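MOBA relate protein (Mycobacterium sp., PDB 2WAW) is of unknown function but contains a MobA-like nucleotidyltransferase domain of the GT-A type and probably transfers a nucleotide from an NTP to an acceptor. Local coordinates at residues A[32-37]-A[62-67]; A[38-43]-A[100-105]. All coordinates share one frame; numbering follows the deposited sequence.

Contact 1 of 2, residues A[32-37]-A[62-67]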
loop_
_atom_site.group_PDB
_atom_site.type_symbol
_atom_site.label_atom_id
_atom_site.label_comp_id
_atom_site.label_asym_id
_atom_site.label_seq_id
_atom_site.Cartn_x
_atom_site.Cartn_y
_atom_site.Cartn_z
ATOM N N THR A 32 3.723 -9.915 12.229
ATOM C CA THR A 32 4.301 -10.266 10.929
ATOM C C THR A 32 4.484 -8.976 10.139
ATOM O O THR A 32 3.986 -7.905 10.534
ATOM C CB THR A 32 3.374 -11.169 10.105
ATOM O OG1 THR A 32 2.100 -10.518 9.994
ATOM C CG2 THR A 32 3.178 -12.545 10.766
ATOM N N LEU A 33 5.157 -9.051 9.015
ATOM C CA LEU A 33 5.362 -7.876 8.219
ATOM C C LEU A 33 4.036 -7.292 7.741
ATOM O O LEU A 33 3.782 -6.171 7.925
ATOM C CB LEU A 33 6.232 -8.236 7.019
ATOM C CG LEU A 33 6.579 -7.200 5.943
ATOM C CD1 LEU A 33 7.241 -5.993 6.530
ATOM C CD2 LEU A 33 7.408 -7.807 4.867
ATOM N N LEU A 34 3.176 -8.123 7.204
ATOM C CA LEU A 34 1.885 -7.622 6.826
ATOM C C LEU A 34 1.039 -7.133 8.012
ATOM O O LEU A 34 0.349 -6.190 7.901
ATOM C CB LEU A 34 1.096 -8.621 6.009
ATOM C CG LEU A 34 -0.280 -8.151 5.565
ATOM C CD1 LEU A 34 -0.216 -6.946 4.675
ATOM C CD2 LEU A 34 -1.004 -9.246 4.836
ATOM N N GLY A 35 1.118 -7.849 9.122
ATOM C CA GLY A 35 0.410 -7.469 10.348
ATOM C C GLY A 35 0.827 -6.091 10.831
ATOM O O GLY A 35 -0.001 -5.285 11.273
ATOM N N ALA A 36 2.118 -5.800 10.724
ATOM C CA ALA A 36 2.604 -4.493 11.121
ATOM C C ALA A 36 2.057 -3.370 10.228
ATOM O O ALA A 36 1.613 -2.309 10.720
ATOM C CB ALA A 36 4.131 -4.481 11.130
ATOM N N THR A 37 2.051 -3.613 8.922
ATOM C CA THR A 37 1.491 -2.642 7.979
ATOM C C THR A 37 -0.010 -2.428 8.221
ATOM O O THR A 37 -0.489 -1.297 8.226
ATOM C CB THR A 37 1.740 -3.064 6.541
ATOM O OG1 THR A 37 3.156 -3.192 6.360
ATOM C CG2 THR A 37 1.175 -2.031 5.563
ATOM N N GLU A 62 -4.643 -17.636 7.640
ATOM C CA GLU A 62 -4.419 -18.365 8.878
ATOM C C GLU A 62 -3.654 -17.575 9.932
ATOM O O GLU A 62 -3.830 -17.821 11.063
ATOM C CB GLU A 62 -3.775 -19.735 8.632
ATOM C CG GLU A 62 -4.576 -20.660 7.728
ATOM C CD GLU A 62 -3.854 -21.923 7.203
ATOM O OE1 GLU A 62 -2.625 -22.098 7.322
ATOM O OE2 GLU A 62 -4.558 -22.765 6.641
ATOM N N LYS A 63 -2.797 -16.650 9.526
ATOM C CA LYS A 63 -1.785 -16.061 10.425
ATOM C C LYS A 63 -1.807 -14.541 10.620
ATOM O O LYS A 63 -1.064 -14.019 11.456
ATOM C CB LYS A 63 -0.379 -16.473 9.980
ATOM C CG LYS A 63 -0.076 -17.953 10.149
ATOM C CD LYS A 63 1.256 -18.305 9.519
ATOM C CE LYS A 63 1.561 -19.786 9.662
ATOM N NZ LYS A 63 2.954 -20.094 9.236
ATOM N N VAL A 64 -2.610 -13.823 9.847
ATOM C CA VAL A 64 -2.684 -12.375 9.999
ATOM C C VAL A 64 -4.107 -11.985 10.367
ATOM O O VAL A 64 -5.067 -12.584 9.874
ATOM C CB VAL A 64 -2.228 -11.652 8.715
ATOM C CG1 VAL A 64 -2.322 -10.128 8.875
ATOM C CG2 VAL A 64 -0.812 -12.089 8.335
ATOM N N GLU A 65 -4.263 -10.993 11.206
ATOM C CA GLU A 65 -5.601 -10.580 11.557
ATOM C C GLU A 65 -6.194 -9.650 10.519
ATOM O O GLU A 65 -5.797 -8.547 10.358
ATOM C CB GLU A 65 -5.603 -9.903 12.901
ATOM C CG GLU A 65 -6.957 -9.348 13.261
ATOM C CD GLU A 65 -7.988 -10.426 13.471
ATOM O OE1 GLU A 65 -7.968 -10.971 14.562
ATOM O OE2 GLU A 65 -8.785 -10.724 12.609
ATOM N N LEU A 66 -7.167 -10.169 9.822
ATOM C CA LEU A 66 -7.870 -9.474 8.779
ATOM C C LEU A 66 -9.348 -9.127 9.044
ATOM O O LEU A 66 -10.017 -8.707 8.175
ATOM C CB LEU A 66 -7.721 -10.230 7.479
ATOM C CG LEU A 66 -6.309 -10.629 7.075
ATOM C CD1 LEU A 66 -6.332 -11.620 6.053
ATOM C CD2 LEU A 66 -5.524 -9.540 6.653
ATOM N N ASP A 67 -9.816 -9.324 10.267
ATOM C CA ASP A 67 -11.199 -9.025 10.577
ATOM C C ASP A 67 -11.538 -7.578 10.319
ATOM O O ASP A 67 -10.801 -6.716 10.639
ATOM C CB ASP A 67 -11.518 -9.348 12.041
HETATM O O HOH W 1 0.216 -11.204 11.942
#

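Contact 2 of 2, residues A[38-43]-A[100-105]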
loop_
_atom_site.group_PDB
_atom_site.type_symbol
_atom_site.label_atom_id
_atom_site.label_comp_id
_atom_site.label_asym_id
_atom_site.label_seq_id
_atom_site.Cartn_x
_atom_site.Cartn_y
_atom_site.Cartn_z
ATOM N N LEU A 38 -0.742 -3.516 8.464
ATOM C CA LEU A 38 -2.192 -3.386 8.669
ATOM C C LEU A 38 -2.544 -2.735 10.003
ATOM O O LEU A 38 -3.534 -1.989 10.093
ATOM C CB LEU A 38 -2.884 -4.740 8.506
ATOM C CG LEU A 38 -2.809 -5.369 7.105
ATOM C CD1 LEU A 38 -3.556 -6.693 7.136
ATOM C CD2 LEU A 38 -3.386 -4.463 6.019
ATOM N N ALA A 39 -1.721 -2.982 11.025
ATOM C CA ALA A 39 -1.864 -2.286 12.321
ATOM C C ALA A 39 -1.845 -0.774 12.111
ATOM O O ALA A 39 -2.686 -0.051 12.666
ATOM C CB ALA A 39 -0.756 -2.700 13.274
ATOM N N MET A 40 -0.912 -0.297 11.287
ATOM C CA MET A 40 -0.817 1.133 10.973
ATOM C C MET A 40 -1.991 1.595 10.090
ATOM O O MET A 40 -2.599 2.651 10.341
ATOM C CB MET A 40 0.563 1.429 10.353
ATOM C CG MET A 40 0.789 2.862 9.887
ATOM S SD MET A 40 0.023 3.220 8.286
ATOM C CE MET A 40 0.847 2.023 7.247
ATOM N N ALA A 41 -2.317 0.794 9.072
ATOM C CA ALA A 41 -3.383 1.157 8.124
ATOM C C ALA A 41 -4.727 1.323 8.843
ATOM O O ALA A 41 -5.545 2.181 8.475
ATOM C CB ALA A 41 -3.481 0.133 6.992
ATOM N N ARG A 42 -4.964 0.498 9.865
ATOM C CA ARG A 42 -6.225 0.585 10.615
ATOM C C ARG A 42 -6.358 1.904 11.378
ATOM O O ARG A 42 -7.476 2.375 11.642
ATOM C CB ARG A 42 -6.351 -0.602 11.575
ATOM C CG ARG A 42 -6.625 -1.932 10.873
ATOM C CD ARG A 42 -6.635 -3.019 11.942
ATOM N NE ARG A 42 -6.789 -4.378 11.435
ATOM C CZ ARG A 42 -7.960 -5.005 11.324
ATOM N NH1 ARG A 42 -9.099 -4.405 11.652
ATOM N NH2 ARG A 42 -7.989 -6.248 10.879
ATOM N N ARG A 43 -5.217 2.501 11.732
ATOM C CA ARG A 43 -5.202 3.774 12.446
ATOM C C ARG A 43 -5.301 5.018 11.553
ATOM O O ARG A 43 -5.355 6.153 12.079
ATOM C CB ARG A 43 -3.960 3.864 13.320
ATOM C CG ARG A 43 -3.864 2.769 14.365
ATOM C CD ARG A 43 -2.669 2.970 15.300
ATOM N NE ARG A 43 -1.400 3.202 14.604
ATOM C CZ ARG A 43 -0.425 2.303 14.471
ATOM N NH1 ARG A 43 -0.551 1.082 14.977
ATOM N NH2 ARG A 43 0.687 2.630 13.826
ATOM N N VAL A 100 -6.154 5.631 -1.117
ATOM C CA VAL A 100 -4.755 5.718 -0.749
ATOM C C VAL A 100 -4.137 4.340 -0.923
ATOM O O VAL A 100 -4.637 3.350 -0.363
ATOM C CB VAL A 100 -4.578 6.233 0.702
ATOM C CG1 VAL A 100 -3.114 6.076 1.186
ATOM C CG2 VAL A 100 -5.042 7.675 0.821
ATOM N N LEU A 101 -3.064 4.286 -1.708
ATOM C CA LEU A 101 -2.345 3.045 -2.044
ATOM C C LEU A 101 -1.097 2.883 -1.231
ATOM O O LEU A 101 -0.284 3.796 -1.152
ATOM C CB LEU A 101 -1.936 3.071 -3.524
ATOM C CG LEU A 101 -3.003 3.002 -4.608
ATOM C CD1 LEU A 101 -2.331 3.215 -5.958
ATOM C CD2 LEU A 101 -3.725 1.659 -4.562
ATOM N N MET A 102 -0.941 1.705 -0.642
ATOM C CA MET A 102 0.314 1.405 0.014
ATOM C C MET A 102 0.628 -0.064 -0.159
ATOM O O MET A 102 -0.216 -0.858 -0.581
ATOM C CB MET A 102 0.264 1.778 1.478
ATOM C CG MET A 102 -0.395 0.745 2.324
ATOM S SD MET A 102 -0.554 1.376 3.985
ATOM C CE MET A 102 -2.218 2.061 3.939
ATOM N N LEU A 103 1.898 -0.406 0.049
ATOM C CA LEU A 103 2.340 -1.799 -0.082
ATOM C C LEU A 103 2.239 -2.524 1.251
ATOM O O LEU A 103 2.483 -1.921 2.297
ATOM C CB LEU A 103 3.791 -1.877 -0.588
ATOM C CG LEU A 103 4.067 -1.237 -1.967
ATOM C CD1 LEU A 103 5.499 -1.520 -2.408
ATOM C CD2 LEU A 103 3.095 -1.725 -3.032
ATOM N N GLY A 104 1.937 -3.822 1.220
ATOM C CA GLY A 104 1.828 -4.630 2.437
ATOM C C GLY A 104 3.144 -4.759 3.203
ATOM O O GLY A 104 3.154 -5.154 4.386
ATOM N N ASP A 105 4.242 -4.426 2.517
ATOM C CA ASP A 105 5.599 -4.569 3.056
ATOM C C ASP A 105 6.271 -3.233 3.402
ATOM O O ASP A 105 7.499 -3.152 3.531
ATOM C CB ASP A 105 6.503 -5.432 2.143
ATOM C CG ASP A 105 6.538 -4.940 0.702
ATOM O OD1 ASP A 105 5.454 -4.924 0.073
ATOM O OD2 ASP A 105 7.640 -4.623 0.190
#

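Contact 1 of 2, residues A[32-37]-A[62-67]
Val64, at the end of helix 57-63, packs on Thr32, Leu34 and Gly35 at the start of helix 33-42, and its two methyls divide the work. From CB, which faces the neighbouring helix, the side chain forks. CG1 lies anti to the backbone N (chi1 179°), which carries it over the first turn of helix 33-42. There it sits 4.1 Å from Gly35 CA, against the helix backbone. The same methyl reaches Leu34 CD2 at 4.3 Å, a looser apolar touch. CG2, the other branch, heads for Thr32 and ends 3.7 Å from its OG1, meeting the hydroxyl at an oblique crossing of the two side chains.

That hydroxyl already has a structural task. Thr32 is the N-cap of helix 33-42, and with OG1 between the backbone N and the carbonyl carbon (chi1 55°) it turns back to accept from Gly35 N, at 3.0 Å and an N-H...O angle of 148°. Both helices belong to the Rossmann-like half of the GT-A fold: one connects strand 6-12 to 48-53, the other 48-53 to 70-73, so this contact packs consecutive crossover helices against each other. Val64 is where the second helix gives way to the chain leading to strand 70-73.

No direct hydrogen bond joins the segments, but a water does. It lies 2.8 Å from Thr32 OG1 and donates to Lys63 O at 3.1 Å, linking the capping hydroxyl to the last turn of helix 57-63. Leu34 also packs on Val60 of that helix, while Val64 extends the apolar contact along the first helix to Leu38.

Contact 2 of 2, residues A[38-43]-A[100-105]
Met40 leaves helix 33-42 with CG anti to the backbone N (chi1 176°), then bends at chi2 and again at chi3, bringing its terminal methyl round to Met102. Coming the other way from strand 98-103, Met102 has CG between the backbone N and the carbonyl carbon, runs straight through chi2 and turns at the end, with chi3 at 94° in the conformer described here, one of two modelled for this residue.

The two thioether chains slide past one another in opposite directions, and Met40 CE comes to rest 3.6 Å from Met102 SD. Beyond the sulfur, Met102 CE swings to Ala41 and meets its CB at 3.8 Å. Met102 thus touches two successive residues of the helix, through its sulfur with one and its methyl with the other. The interface is wholly apolar, with no hydrogen bond across it. All three residues are buried, and the long side chains span a backbone separation of 8.9 Å between Ala41 CA and Met102 CA.

This is helix-on-sheet packing in the core of the Rossmann-like part of the domain. Met102 also packs on Val10, and its backbone pairs with Val9 and Leu11 of strand 6-12, while Ala41 rests on Leu49 of strand 48-53. Leu38, a turn earlier in the helix, lies on Val10 and Val51, so helix 33-42 covers three neighbouring parallel strands: 48-53, 6-12 and 98-103.

From the N terminus the chain runs through strand 6-12 and the small hairpin 27-28/31-32 into helix 33-42, whose first half serves contact 1 and second half contact 2. After strand 48-53 and helix 57-63, residues 62-67 return to the helix start and close the shorter loop. Strand 98-103 closes the longer one, so the two contacts cross along the sequence. Together they bind the helix both to its neighbour 57-63 and to the central sheet. Links run between them as well: Thr37 OG1 probably hydrogen-bonds Gly104 O at 2.8 Å, Arg42 NH2 probably bonds Asp67 O, and Leu66 packs on Leu38.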